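Local coordinates for protein tapirin (Caldicellulosiruptor kristjanssonii, PDB 6N2B) that binds cellulose and probably helps anchor this extremely thermophilic bacterium to plant biomass, at residues A[504-509]-A[526-531]; A[475-480]-A[495-500]; A[221-226]-A[238-243]. All coordinates share one frame; numbering follows the deposited sequence.

How the contacts relate
The three contacts run from near the middle of a long parallel beta-helix domain toward its calcium-binding end. Contact 3 comes first in the chain, followed by contact 2 and then contact 1, yet contact 1 sits between the other two in space. Its centre is about 9 Å from that of contact 3 and about 8 Å from that of contact 2. Strand 526-531 pairs with 221-224. On the other side, strand 504-508 pairs antiparallel with 498-499, which belongs to contact 2. Contacts 2 and 3, with centres about 17 Å apart, do not touch. Segments distant in sequence thus continue the parallel strands of contacts 3 and 1, and contact 2 packs beside them toward the calcium-binding end.

Contact 1 of 3, residues A[504-509]-A[526-531]; sequences KLVIEG and GIELIY
Strands 504-508 and 526-531 run side by side in the same direction, in register from Lys504 opposite Gly526 to Gly509 opposite Tyr531, as neighbouring rungs on one face of a parallel beta-helix. Their axes come within 4.4 Å and diverge by only 20°. Leu505, Ile507 and Gly509 do the bonding from segment 504-509. Leu505 N reaches Gly526 O, while Leu505 O accepts an almost straight bond (174° at the hydrogen) from Glu528 N, 2.9 Å away. Ile507 repeats the pattern, its N bonding weakly to Glu528 O and its O receiving Ile530 N at 2.8 Å. Gly509 N closes the set on Ile530 O, just where the chain turns the corner.

Leu505, Ile507, Ile527 and Leu529 face the interior, where Phe489 packs on Leu505, Ile507 and Ile527, and Phe221 on Leu529. Ile527 serves two neighbours with separate branches. Its CD1, placed by a chi2 of -82°, lies 4.0 Å from Leu505 CB, and its CG2 meets Ile507 CD1 at 3.9 Å. On its other branch Ile507 offers CG2 to Leu529 CD1, 4.0 Å away, so that the aliphatic contacts run on along the strand pair without a polar side chain among them.

The opposite face carries Lys504, Val506, Glu508, Glu528 and Ile530. Here Val506 and Glu528 lie alongside each other, pointing the same way. Glu528 is bent at chi2, and its OE2 forms a salt bridge with Arg224 NE of the next strand. Lys504 crosses Glu528 obliquely by its aliphatic part alone: CD rests 3.8 Å from Glu528 CB, whereas NZ stays 5.8 Å from Glu528 OE1, too far for a salt bridge.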
ATOM      1  N   LYS A 504      13.886   6.323 -14.371  1.00 31.92           N
ATOM      2  CA  LYS A 504      13.291   6.463 -13.051  1.00 27.02           C
ATOM      3  C   LYS A 504      14.205   7.241 -12.108  1.00 30.02           C
ATOM      4  O   LYS A 504      15.428   7.094 -12.131  1.00 32.45           O
ATOM      5  CB  LYS A 504      12.978   5.096 -12.420  1.00 32.18           C
ATOM      6  CG  LYS A 504      12.021   4.204 -13.186  1.00 31.41           C
ATOM      7  CD  LYS A 504      11.494   3.108 -12.267  1.00 31.82           C
ATOM      8  CE  LYS A 504      10.791   1.988 -13.022  1.00 40.08           C
ATOM      9  NZ  LYS A 504      10.288   2.399 -14.359  1.00 50.94           N
ATOM     10  N   LEU A 505      13.593   8.069 -11.280  1.00 27.47           N
ATOM     11  CA  LEU A 505      14.236   8.592 -10.087  1.00 20.84           C
ATOM     12  C   LEU A 505      14.335   7.483  -9.048  1.00 20.93           C
ATOM     13  O   LEU A 505      13.312   6.959  -8.609  1.00 26.91           O
ATOM     14  CB  LEU A 505      13.385   9.728  -9.555  1.00 20.48           C
ATOM     15  CG  LEU A 505      13.984  10.929  -8.888  1.00 26.73           C
ATOM     16  CD1 LEU A 505      15.291  11.297  -9.576  1.00 28.70           C
ATOM     17  CD2 LEU A 505      12.931  12.019  -9.044  1.00 18.22           C
ATOM     18  N   VAL A 506      15.540   7.110  -8.645  1.00 20.75           N
ATOM     19  CA  VAL A 506      15.728   6.027  -7.678  1.00 23.84           C
ATOM     20  C   VAL A 506      16.042   6.631  -6.303  1.00 23.15           C
ATOM     21  O   VAL A 506      17.179   7.015  -6.011  1.00 23.43           O
ATOM     22  CB  VAL A 506      16.812   5.051  -8.139  1.00 21.13           C
ATOM     23  CG1 VAL A 506      17.031   3.993  -7.093  1.00 22.82           C
ATOM     24  CG2 VAL A 506      16.412   4.414  -9.460  1.00 21.52           C
ATOM     25  N   ILE A 507      15.038   6.700  -5.437  1.00 13.71           N
ATOM     26  CA  ILE A 507      15.217   7.170  -4.072  1.00 15.94           C
ATOM     27  C   ILE A 507      15.360   5.968  -3.150  1.00 22.06           C
ATOM     28  O   ILE A 507      14.426   5.165  -3.016  1.00 25.10           O
ATOM     29  CB  ILE A 507      14.045   8.049  -3.624  1.00 21.89           C
ATOM     30  CG1 ILE A 507      13.889   9.250  -4.563  1.00 19.49           C
ATOM     31  CG2 ILE A 507      14.255   8.483  -2.182  1.00 14.90           C
ATOM     32  CD1 ILE A 507      12.472   9.761  -4.663  1.00 13.22           C
ATOM     33  N   GLU A 508      16.513   5.854  -2.493  1.00 19.09           N
ATOM     34  CA  GLU A 508      16.765   4.817  -1.502  1.00 11.31           C
ATOM     35  C   GLU A 508      16.660   5.455  -0.118  1.00 23.47           C
ATOM     36  O   GLU A 508      17.495   6.298   0.246  1.00 21.39           O
ATOM     37  CB  GLU A 508      18.143   4.196  -1.707  1.00 13.60           C
ATOM     38  CG  GLU A 508      18.403   3.656  -3.109  1.00 18.48           C
ATOM     39  CD  GLU A 508      19.491   2.569  -3.134  1.00 23.17           C
ATOM     40  OE1 GLU A 508      19.799   2.018  -2.057  1.00 21.77           O
ATOM     41  OE2 GLU A 508      20.036   2.254  -4.221  1.00 21.26           O
ATOM     42  N   GLY A 509      15.648   5.047   0.661  1.00 18.54           N
ATOM     43  CA  GLY A 509      15.393   5.633   1.966  1.00 12.34           C
ATOM     44  C   GLY A 509      13.925   5.544   2.335  1.00 17.62           C
ATOM     45  O   GLY A 509      13.419   4.431   2.488  1.00 20.56           O
ATOM     46  N   GLY A 526       9.441   7.898 -13.881  1.00 24.57           N
ATOM     47  CA  GLY A 526       8.870   7.189 -12.763  1.00 27.71           C
ATOM     48  C   GLY A 526       9.758   7.219 -11.526  1.00 30.63           C
ATOM     49  O   GLY A 526      10.939   7.543 -11.585  1.00 29.47           O
ATOM     50  N   ILE A 527       9.161   6.892 -10.384  1.00 32.22           N
ATOM     51  CA  ILE A 527       9.876   6.789  -9.118  1.00 24.42           C
ATOM     52  C   ILE A 527      10.072   5.316  -8.801  1.00 21.06           C
ATOM     53  O   ILE A 527       9.135   4.521  -8.913  1.00 29.19           O
ATOM     54  CB  ILE A 527       9.105   7.477  -7.982  1.00 18.79           C
ATOM     55  CG1 ILE A 527       8.615   8.853  -8.424  1.00 22.51           C
ATOM     56  CG2 ILE A 527       9.956   7.536  -6.725  1.00 14.56           C
ATOM     57  CD1 ILE A 527       9.618   9.919  -8.321  1.00 20.22           C
ATOM     58  N   GLU A 528      11.274   4.954  -8.398  1.00 19.27           N
ATOM     59  CA  GLU A 528      11.554   3.652  -7.813  1.00 16.00           C
ATOM     60  C   GLU A 528      12.041   3.958  -6.406  1.00 20.48           C
ATOM     61  O   GLU A 528      13.201   4.335  -6.228  1.00 26.32           O
ATOM     62  CB  GLU A 528      12.592   2.897  -8.636  1.00 25.22           C
ATOM     63  CG  GLU A 528      13.314   1.743  -7.925  1.00 30.88           C
ATOM     64  CD  GLU A 528      12.696   0.391  -8.226  1.00 38.90           C
ATOM     65  OE1 GLU A 528      12.030   0.268  -9.294  1.00 42.01           O
ATOM     66  OE2 GLU A 528      12.867  -0.538  -7.392  1.00 30.35           O
ATOM     67  N   LEU A 529      11.155   3.837  -5.416  1.00 20.53           N
ATOM     68  CA  LEU A 529      11.497   4.099  -4.017  1.00 17.59           C
ATOM     69  C   LEU A 529      11.890   2.785  -3.346  1.00 20.45           C
ATOM     70  O   LEU A 529      11.041   1.922  -3.103  1.00 21.92           O
ATOM     71  CB  LEU A 529      10.329   4.746  -3.281  1.00 16.50           C
ATOM     72  CG  LEU A 529      10.446   4.794  -1.752  1.00 15.73           C
ATOM     73  CD1 LEU A 529      11.604   5.670  -1.358  1.00 18.26           C
ATOM     74  CD2 LEU A 529       9.195   5.334  -1.114  1.00 15.13           C
ATOM     75  N   ILE A 530      13.168   2.628  -3.041  1.00 18.79           N
ATOM     76  CA  ILE A 530      13.679   1.407  -2.422  1.00 23.80           C
ATOM     77  C   ILE A 530      13.826   1.668  -0.929  1.00 15.20           C
ATOM     78  O   ILE A 530      14.680   2.456  -0.516  1.00 22.32           O
ATOM     79  CB  ILE A 530      15.020   0.976  -3.039  1.00 23.99           C
ATOM     80  CG1 ILE A 530      14.933   0.934  -4.562  1.00 19.92           C
ATOM     81  CG2 ILE A 530      15.463  -0.366  -2.485  1.00 11.12           C
ATOM     82  CD1 ILE A 530      16.117   0.226  -5.200  1.00 17.40           C
ATOM     83  N   TYR A 531      13.025   0.996  -0.109  1.00 18.67           N
ATOM     84  CA  TYR A 531      13.089   1.236   1.331  1.00 15.13           C
ATOM     85  C   TYR A 531      14.472   0.877   1.877  1.00 16.49           C
ATOM     86  O   TYR A 531      15.042  -0.168   1.543  1.00 16.64           O
ATOM     87  CB  TYR A 531      11.993   0.441   2.051  1.00 12.61           C
ATOM     88  CG  TYR A 531      12.192   0.337   3.553  1.00 19.51           C
ATOM     89  CD1 TYR A 531      11.847   1.389   4.398  1.00 14.80           C
ATOM     90  CD2 TYR A 531      12.728  -0.820   4.126  1.00 14.08           C
ATOM     91  CE1 TYR A 531      12.032   1.291   5.767  1.00 15.95           C
ATOM     92  CE2 TYR A 531      12.915  -0.930   5.474  1.00 11.08           C
ATOM     93  CZ  TYR A 531      12.574   0.129   6.301  1.00 24.10           C
ATOM     94  OH  TYR A 531      12.766   0.028   7.668  1.00 23.55           O
TER

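Contact 2 of 3, residues A[475-480]-A[495-500]; sequences SNVRLY and LPLYNP
A type I beta turn from Leu495 to Tyr498, leading into the short strand 498-499, puts Pro496 and Leu497 at its corner and packs them against Ser475, Val477 and Leu479 at the entrance to strand 478-483. The turn is closed within itself by a bond of 3.1 Å from Tyr498 N to Leu495 O, and it meets the other segment through van der Waals contacts.

Leu497 carries most of the contact. Its CG stands anti to the carbonyl carbon (chi1 -46°), and from there the two methyl groups part to different neighbours. CD1 meets Leu479 CD1 at 3.7 Å, the two leucine side chains crossing at about a right angle. CD2 instead approaches the backbone oxygen Ser475 O, at 3.6 Å, and brushes Val477 CG1 at 4.2 Å. At the more exposed margin, Ser475 sets its CB 3.4 Å from Pro496 O.

Both leucines also belong to a larger apolar cluster. Leu497 packs between Leu479 and Leu505, while Leu479 also touches Ile507, Val451 and, on helix 459-470, Leu462. The side chain of Leu479 is about 8 Å from that of Glu465, a calcium ligand, and about 13 Å from the metal itself, so the contact lies near the calcium site but is not part of it. A beta turn thus sends its leucine into the apolar interior at the calcium-bearing end of this beta-helix domain.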
ATOM      1  N   SER A 475      25.248  10.024  -6.296  1.00 30.90           N
ATOM      2  CA  SER A 475      24.057   9.314  -6.737  1.00 21.44           C
ATOM      3  C   SER A 475      23.614   8.262  -5.730  1.00 24.87           C
ATOM      4  O   SER A 475      22.427   7.915  -5.695  1.00 31.44           O
ATOM      5  CB  SER A 475      24.313   8.675  -8.097  1.00 28.48           C
ATOM      6  OG  SER A 475      25.232   7.598  -7.986  1.00 40.24           O
ATOM      7  N   ASN A 476      24.524   7.775  -4.889  1.00 31.79           N
ATOM      8  CA  ASN A 476      24.218   6.715  -3.936  1.00 29.69           C
ATOM      9  C   ASN A 476      23.671   7.232  -2.600  1.00 26.13           C
ATOM     10  O   ASN A 476      23.482   6.430  -1.678  1.00 26.86           O
ATOM     11  CB  ASN A 476      25.465   5.826  -3.713  1.00 25.42           C
ATOM     12  CG  ASN A 476      26.520   6.459  -2.769  1.00 34.55           C
ATOM     13  OD1 ASN A 476      26.438   7.631  -2.397  1.00 32.19           O
ATOM     14  ND2 ASN A 476      27.511   5.660  -2.378  1.00 27.86           N
ATOM     15  N   VAL A 477      23.395   8.532  -2.466  1.00 20.65           N
ATOM     16  CA  VAL A 477      23.001   9.059  -1.158  1.00 28.35           C
ATOM     17  C   VAL A 477      21.648   8.488  -0.740  1.00 18.14           C
ATOM     18  O   VAL A 477      20.725   8.357  -1.550  1.00 20.34           O
ATOM     19  CB  VAL A 477      23.002  10.602  -1.139  1.00 19.00           C
ATOM     20  CG1 VAL A 477      21.967  11.187  -2.079  1.00 19.06           C
ATOM     21  CG2 VAL A 477      22.757  11.098   0.271  1.00 17.22           C
ATOM     22  N   ARG A 478      21.554   8.080   0.520  1.00 21.02           N
ATOM     23  CA  ARG A 478      20.296   7.634   1.100  1.00 17.31           C
ATOM     24  C   ARG A 478      19.498   8.863   1.504  1.00 19.45           C
ATOM     25  O   ARG A 478      19.980   9.695   2.286  1.00 16.59           O
ATOM     26  CB  ARG A 478      20.546   6.731   2.304  1.00 20.85           C
ATOM     27  CG  ARG A 478      21.306   5.466   1.977  1.00 17.33           C
ATOM     28  CD  ARG A 478      20.330   4.408   1.526  1.00 23.21           C
ATOM     29  NE  ARG A 478      20.972   3.356   0.746  1.00 23.25           N
ATOM     30  CZ  ARG A 478      21.565   2.295   1.275  1.00 15.93           C
ATOM     31  NH1 ARG A 478      21.606   2.133   2.590  1.00 12.73           N
ATOM     32  NH2 ARG A 478      22.125   1.404   0.480  1.00 18.88           N
ATOM     33  N   LEU A 479      18.280   8.967   0.980  1.00 18.00           N
ATOM     34  CA  LEU A 479      17.450  10.154   1.114  1.00 15.36           C
ATOM     35  C   LEU A 479      16.198   9.837   1.926  1.00 16.44           C
ATOM     36  O   LEU A 479      15.457   8.905   1.600  1.00 19.09           O
ATOM     37  CB  LEU A 479      17.069  10.666  -0.268  1.00 18.69           C
ATOM     38  CG  LEU A 479      17.205  12.127  -0.639  1.00 21.07           C
ATOM     39  CD1 LEU A 479      16.250  12.411  -1.787  1.00 21.60           C
ATOM     40  CD2 LEU A 479      16.919  13.008   0.554  1.00 20.63           C
ATOM     41  N   TYR A 480      15.968  10.611   2.976  1.00 13.86           N
ATOM     42  CA  TYR A 480      14.759  10.528   3.790  1.00 16.97           C
ATOM     43  C   TYR A 480      14.044  11.874   3.677  1.00 22.80           C
ATOM     44  O   TYR A 480      14.548  12.896   4.160  1.00 16.49           O
ATOM     45  CB  TYR A 480      15.107  10.180   5.237  1.00 12.20           C
ATOM     46  CG  TYR A 480      15.828   8.886   5.291  1.00 18.24           C
ATOM     47  CD1 TYR A 480      17.195   8.827   5.055  1.00 15.96           C
ATOM     48  CD2 TYR A 480      15.131   7.688   5.508  1.00 15.59           C
ATOM     49  CE1 TYR A 480      17.858   7.616   5.056  1.00 17.83           C
ATOM     50  CE2 TYR A 480      15.784   6.478   5.514  1.00 11.47           C
ATOM     51  CZ  TYR A 480      17.144   6.444   5.285  1.00 17.49           C
ATOM     52  OH  TYR A 480      17.800   5.237   5.290  1.00 20.49           O
ATOM     53  N   LEU A 495      18.276  15.628 -11.061  1.00 23.76           N
ATOM     54  CA  LEU A 495      18.721  14.974  -9.826  1.00 19.27           C
ATOM     55  C   LEU A 495      19.674  13.826 -10.156  1.00 24.85           C
ATOM     56  O   LEU A 495      19.459  13.101 -11.134  1.00 22.50           O
ATOM     57  CB  LEU A 495      17.537  14.428  -9.036  1.00 16.86           C
ATOM     58  CG  LEU A 495      16.437  15.422  -8.668  1.00 17.86           C
ATOM     59  CD1 LEU A 495      15.239  14.696  -8.113  1.00 17.26           C
ATOM     60  CD2 LEU A 495      16.943  16.410  -7.647  1.00 19.83           C
ATOM     61  N   PRO A 496      20.750  13.632  -9.385  1.00 19.76           N
ATOM     62  CA  PRO A 496      21.652  12.511  -9.669  1.00 20.69           C
ATOM     63  C   PRO A 496      21.032  11.168  -9.351  1.00 18.56           C
ATOM     64  O   PRO A 496      21.631  10.130  -9.667  1.00 18.45           O
ATOM     65  CB  PRO A 496      22.870  12.797  -8.772  1.00 16.05           C
ATOM     66  CG  PRO A 496      22.706  14.165  -8.305  1.00 17.07           C
ATOM     67  CD  PRO A 496      21.239  14.436  -8.260  1.00 18.50           C
ATOM     68  N   LEU A 497      19.863  11.169  -8.713  1.00 19.42           N
ATOM     69  CA  LEU A 497      19.092   9.966  -8.455  1.00 25.08           C
ATOM     70  C   LEU A 497      18.394   9.445  -9.703  1.00 31.66           C
ATOM     71  O   LEU A 497      17.889   8.314  -9.683  1.00 29.02           O
ATOM     72  CB  LEU A 497      18.058  10.244  -7.354  1.00 21.80           C
ATOM     73  CG  LEU A 497      18.587  11.000  -6.133  1.00 25.47           C
ATOM     74  CD1 LEU A 497      17.451  11.491  -5.216  1.00 20.61           C
ATOM     75  CD2 LEU A 497      19.556  10.100  -5.374  1.00 20.23           C
ATOM     76  N   TYR A 498      18.349  10.241 -10.777  1.00 23.36           N
ATOM     77  CA  TYR A 498      17.704   9.826 -12.013  1.00 22.67           C
ATOM     78  C   TYR A 498      18.586   8.829 -12.745  1.00 24.52           C
ATOM     79  O   TYR A 498      19.777   9.073 -12.949  1.00 28.08           O
ATOM     80  CB  TYR A 498      17.412  11.027 -12.909  1.00 26.44           C
ATOM     81  CG  TYR A 498      16.874  10.627 -14.256  1.00 28.79           C
ATOM     82  CD1 TYR A 498      15.537  10.253 -14.410  1.00 29.22           C
ATOM     83  CD2 TYR A 498      17.700  10.596 -15.372  1.00 24.63           C
ATOM     84  CE1 TYR A 498      15.035   9.872 -15.648  1.00 29.54           C
ATOM     85  CE2 TYR A 498      17.211  10.214 -16.611  1.00 33.48           C
ATOM     86  CZ  TYR A 498      15.878   9.848 -16.747  1.00 37.62           C
ATOM     87  OH  TYR A 498      15.398   9.465 -17.984  1.00 38.15           O
ATOM     88  N   ASN A 499      17.997   7.696 -13.119  1.00 29.39           N
ATOM     89  CA  ASN A 499      18.666   6.651 -13.877  1.00 27.22           C
ATOM     90  C   ASN A 499      18.180   6.770 -15.314  1.00 33.58           C
ATOM     91  O   ASN A 499      16.979   6.573 -15.570  1.00 30.80           O
ATOM     92  CB  ASN A 499      18.323   5.276 -13.292  1.00 33.20           C
ATOM     93  CG  ASN A 499      19.044   4.106 -13.980  1.00 40.06           C
ATOM     94  OD1 ASN A 499      19.541   4.219 -15.098  1.00 42.50           O
ATOM     95  ND2 ASN A 499      19.069   2.956 -13.298  1.00 29.32           N
ATOM     96  N   PRO A 500      19.045   7.123 -16.271  1.00 32.67           N
ATOM     97  CA  PRO A 500      18.564   7.285 -17.649  1.00 32.63           C
ATOM     98  C   PRO A 500      18.222   5.962 -18.303  1.00 37.24           C
ATOM     99  O   PRO A 500      17.386   5.931 -19.214  1.00 46.82           O
ATOM    100  CB  PRO A 500      19.735   7.988 -18.357  1.00 35.17           C
ATOM    101  CG  PRO A 500      20.858   8.086 -17.344  1.00 20.85           C
ATOM    102  CD  PRO A 500      20.511   7.225 -16.182  1.00 31.05           C
TER

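Contact 3 of 3, residues A[221-226]-A[238-243]; sequences FTVRGG and GEFKAI
Phe221 and Phe240 lie side by side and point the same way, each with CG anti to its backbone N (chi1 -172° and 175°). Phe221 CD1 comes 3.9 Å from Phe240 CE1. On this same interior face Val223 CG1 rests 4.0 Å from Ala242 CB, and Phe221 reaches on to Ile527 and Leu529 while Phe240 touches Ile264.

The opposite face carries Thr222, Lys241, Arg224 and Ile243. Thr222 crosses two neighbours by different branches: OG1 lies 3.7 Å from Lys241 CB, and CG2 is 4.0 Å from Ile243 CD1. OG1 also shares a hydrogen bond of 2.9 Å with a water that donates to Glu239 O. An alanine here would probably leave that water held less firmly and open a small gap beside Ile243 CD1. That methyl also sits over one face of the Arg224 guanidinium, 3.7 Å from NH2, while Arg224 NE is held by the salt bridge to Glu528.

Strands 221-224 and 240-242 run parallel within 4°, and five backbone hydrogen bonds join the segments, the first Phe221 N to Glu239 O, the last Gly225 N to Ile243 O. Like residues aligned in successive coils, such as these phenylalanines, characterise the interior of a parallel beta-helix.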
ATOM      1  N   PHE A 221       4.982   4.353 -10.078  1.00 27.08           N
ATOM      2  CA  PHE A 221       5.570   4.492  -8.755  1.00 25.91           C
ATOM      3  C   PHE A 221       5.746   3.092  -8.208  1.00 24.33           C
ATOM      4  O   PHE A 221       4.774   2.338  -8.090  1.00 21.94           O
ATOM      5  CB  PHE A 221       4.683   5.334  -7.832  1.00 28.18           C
ATOM      6  CG  PHE A 221       5.311   5.678  -6.496  1.00 26.01           C
ATOM      7  CD1 PHE A 221       5.153   4.844  -5.398  1.00 26.53           C
ATOM      8  CD2 PHE A 221       6.008   6.866  -6.323  1.00 30.52           C
ATOM      9  CE1 PHE A 221       5.703   5.177  -4.154  1.00 21.44           C
ATOM     10  CE2 PHE A 221       6.567   7.194  -5.079  1.00 26.85           C
ATOM     11  CZ  PHE A 221       6.409   6.344  -3.999  1.00 16.18           C
ATOM     12  N   THR A 222       6.984   2.732  -7.925  1.00 22.39           N
ATOM     13  CA  THR A 222       7.295   1.445  -7.335  1.00 24.33           C
ATOM     14  C   THR A 222       7.852   1.691  -5.946  1.00 25.58           C
ATOM     15  O   THR A 222       8.765   2.503  -5.777  1.00 27.80           O
ATOM     16  CB  THR A 222       8.316   0.676  -8.170  1.00 19.35           C
ATOM     17  OG1 THR A 222       7.788   0.399  -9.472  1.00 27.83           O
ATOM     18  CG2 THR A 222       8.676  -0.606  -7.468  1.00 19.03           C
ATOM     19  N   VAL A 223       7.294   1.015  -4.955  1.00 19.59           N
ATOM     20  CA  VAL A 223       7.921   0.913  -3.653  1.00 17.20           C
ATOM     21  C   VAL A 223       8.386  -0.528  -3.465  1.00 20.62           C
ATOM     22  O   VAL A 223       7.633  -1.483  -3.706  1.00 16.33           O
ATOM     23  CB  VAL A 223       6.993   1.390  -2.525  1.00 13.79           C
ATOM     24  CG1 VAL A 223       5.615   0.807  -2.673  1.00 15.49           C
ATOM     25  CG2 VAL A 223       7.597   1.013  -1.193  1.00 13.66           C
ATOM     26  N   ARG A 224       9.651  -0.679  -3.090  1.00 20.44           N
ATOM     27  CA  ARG A 224      10.318  -1.970  -2.998  1.00 19.56           C
ATOM     28  C   ARG A 224      10.822  -2.120  -1.564  1.00 24.34           C
ATOM     29  O   ARG A 224      11.802  -1.470  -1.168  1.00 16.30           O
ATOM     30  CB  ARG A 224      11.452  -2.057  -4.022  1.00 17.91           C
ATOM     31  CG  ARG A 224      12.360  -3.261  -3.890  1.00 23.01           C
ATOM     32  CD  ARG A 224      13.543  -3.176  -4.873  1.00 29.44           C
ATOM     33  NE  ARG A 224      13.087  -3.058  -6.260  1.00 35.01           N
ATOM     34  CZ  ARG A 224      12.952  -4.095  -7.080  1.00 27.89           C
ATOM     35  NH1 ARG A 224      13.258  -5.307  -6.642  1.00 14.02           N
ATOM     36  NH2 ARG A 224      12.516  -3.921  -8.328  1.00 27.12           N
ATOM     37  N   GLY A 225      10.144  -2.976  -0.792  1.00 17.51           N
ATOM     38  CA  GLY A 225      10.471  -3.181   0.600  1.00 12.14           C
ATOM     39  C   GLY A 225       9.728  -2.214   1.482  1.00 19.62           C
ATOM     40  O   GLY A 225       8.971  -1.344   1.030  1.00 18.23           O
ATOM     41  N   GLY A 226       9.970  -2.364   2.780  1.00 22.31           N
ATOM     42  CA  GLY A 226       9.354  -1.511   3.785  1.00 17.24           C
ATOM     43  C   GLY A 226       7.843  -1.693   3.821  1.00 19.38           C
ATOM     44  O   GLY A 226       7.270  -2.630   3.262  1.00 14.72           O
ATOM     45  N   GLY A 238      -2.207   4.532 -11.772  1.00 27.66           N
ATOM     46  CA  GLY A 238      -1.704   3.676 -12.824  1.00 25.40           C
ATOM     47  C   GLY A 238      -0.247   3.320 -12.604  1.00 27.63           C
ATOM     48  O   GLY A 238       0.532   4.093 -12.027  1.00 30.93           O
ATOM     49  N   GLU A 239       0.123   2.118 -13.059  1.00 23.87           N
ATOM     50  CA  GLU A 239       1.491   1.605 -12.968  1.00 26.64           C
ATOM     51  C   GLU A 239       2.038   1.701 -11.550  1.00 28.53           C
ATOM     52  O   GLU A 239       3.200   2.061 -11.334  1.00 27.94           O
ATOM     53  CB  GLU A 239       2.428   2.331 -13.939  1.00 27.36           C
ATOM     54  CG  GLU A 239       2.150   2.091 -15.404  1.00 29.54           C
ATOM     55  CD  GLU A 239       2.364   0.655 -15.832  1.00 32.06           C
ATOM     56  OE1 GLU A 239       3.182  -0.056 -15.198  1.00 30.36           O
ATOM     57  OE2 GLU A 239       1.710   0.248 -16.821  1.00 34.60           O
ATOM     58  N   PHE A 240       1.195   1.401 -10.569  1.00 23.50           N
ATOM     59  CA  PHE A 240       1.635   1.398  -9.183  1.00 22.89           C
ATOM     60  C   PHE A 240       2.088  -0.006  -8.797  1.00 20.71           C
ATOM     61  O   PHE A 240       1.361  -0.974  -9.013  1.00 24.15           O
ATOM     62  CB  PHE A 240       0.520   1.875  -8.257  1.00 21.48           C
ATOM     63  CG  PHE A 240       0.879   1.784  -6.809  1.00 21.02           C
ATOM     64  CD1 PHE A 240       1.604   2.796  -6.201  1.00 26.46           C
ATOM     65  CD2 PHE A 240       0.522   0.681  -6.061  1.00 18.00           C
ATOM     66  CE1 PHE A 240       1.951   2.711  -4.862  1.00 27.80           C
ATOM     67  CE2 PHE A 240       0.863   0.589  -4.734  1.00 18.79           C
ATOM     68  CZ  PHE A 240       1.580   1.602  -4.130  1.00 19.19           C
ATOM     69  N   LYS A 241       3.292  -0.118  -8.237  1.00 24.53           N
ATOM     70  CA  LYS A 241       3.856  -1.419  -7.890  1.00 19.94           C
ATOM     71  C   LYS A 241       4.430  -1.400  -6.480  1.00 23.57           C
ATOM     72  O   LYS A 241       5.187  -0.496  -6.112  1.00 21.80           O
ATOM     73  CB  LYS A 241       4.930  -1.846  -8.883  1.00 13.32           C
ATOM     74  CG  LYS A 241       4.357  -2.316 -10.187  1.00 21.20           C
ATOM     75  CD  LYS A 241       5.400  -2.277 -11.284  1.00 36.84           C
ATOM     76  CE  LYS A 241       5.137  -3.312 -12.350  1.00 36.78           C
ATOM     77  NZ  LYS A 241       3.807  -3.105 -12.985  1.00 54.50           N
ATOM     78  N   ALA A 242       4.069  -2.406  -5.701  1.00 18.26           N
ATOM     79  CA  ALA A 242       4.659  -2.661  -4.397  1.00 17.37           C
ATOM     80  C   ALA A 242       5.345  -4.025  -4.465  1.00 20.03           C
ATOM     81  O   ALA A 242       4.675  -5.060  -4.549  1.00 19.76           O
ATOM     82  CB  ALA A 242       3.584  -2.620  -3.317  1.00 14.90           C
ATOM     83  N   ILE A 243       6.670  -4.041  -4.458  1.00 14.55           N
ATOM     84  CA  ILE A 243       7.425  -5.286  -4.576  1.00 18.51           C
ATOM     85  C   ILE A 243       8.081  -5.591  -3.238  1.00 16.19           C
ATOM     86  O   ILE A 243       8.947  -4.837  -2.777  1.00 24.74           O
ATOM     87  CB  ILE A 243       8.482  -5.214  -5.685  1.00 17.60           C
ATOM     88  CG1 ILE A 243       7.843  -4.825  -7.013  1.00 24.18           C
ATOM     89  CG2 ILE A 243       9.194  -6.540  -5.818  1.00 15.92           C
ATOM     90  CD1 ILE A 243       8.872  -4.532  -8.089  1.00 25.32           C
TER
HETATM   91  O   HOH W   1       5.680   1.257 -11.335  1.00 28.12           O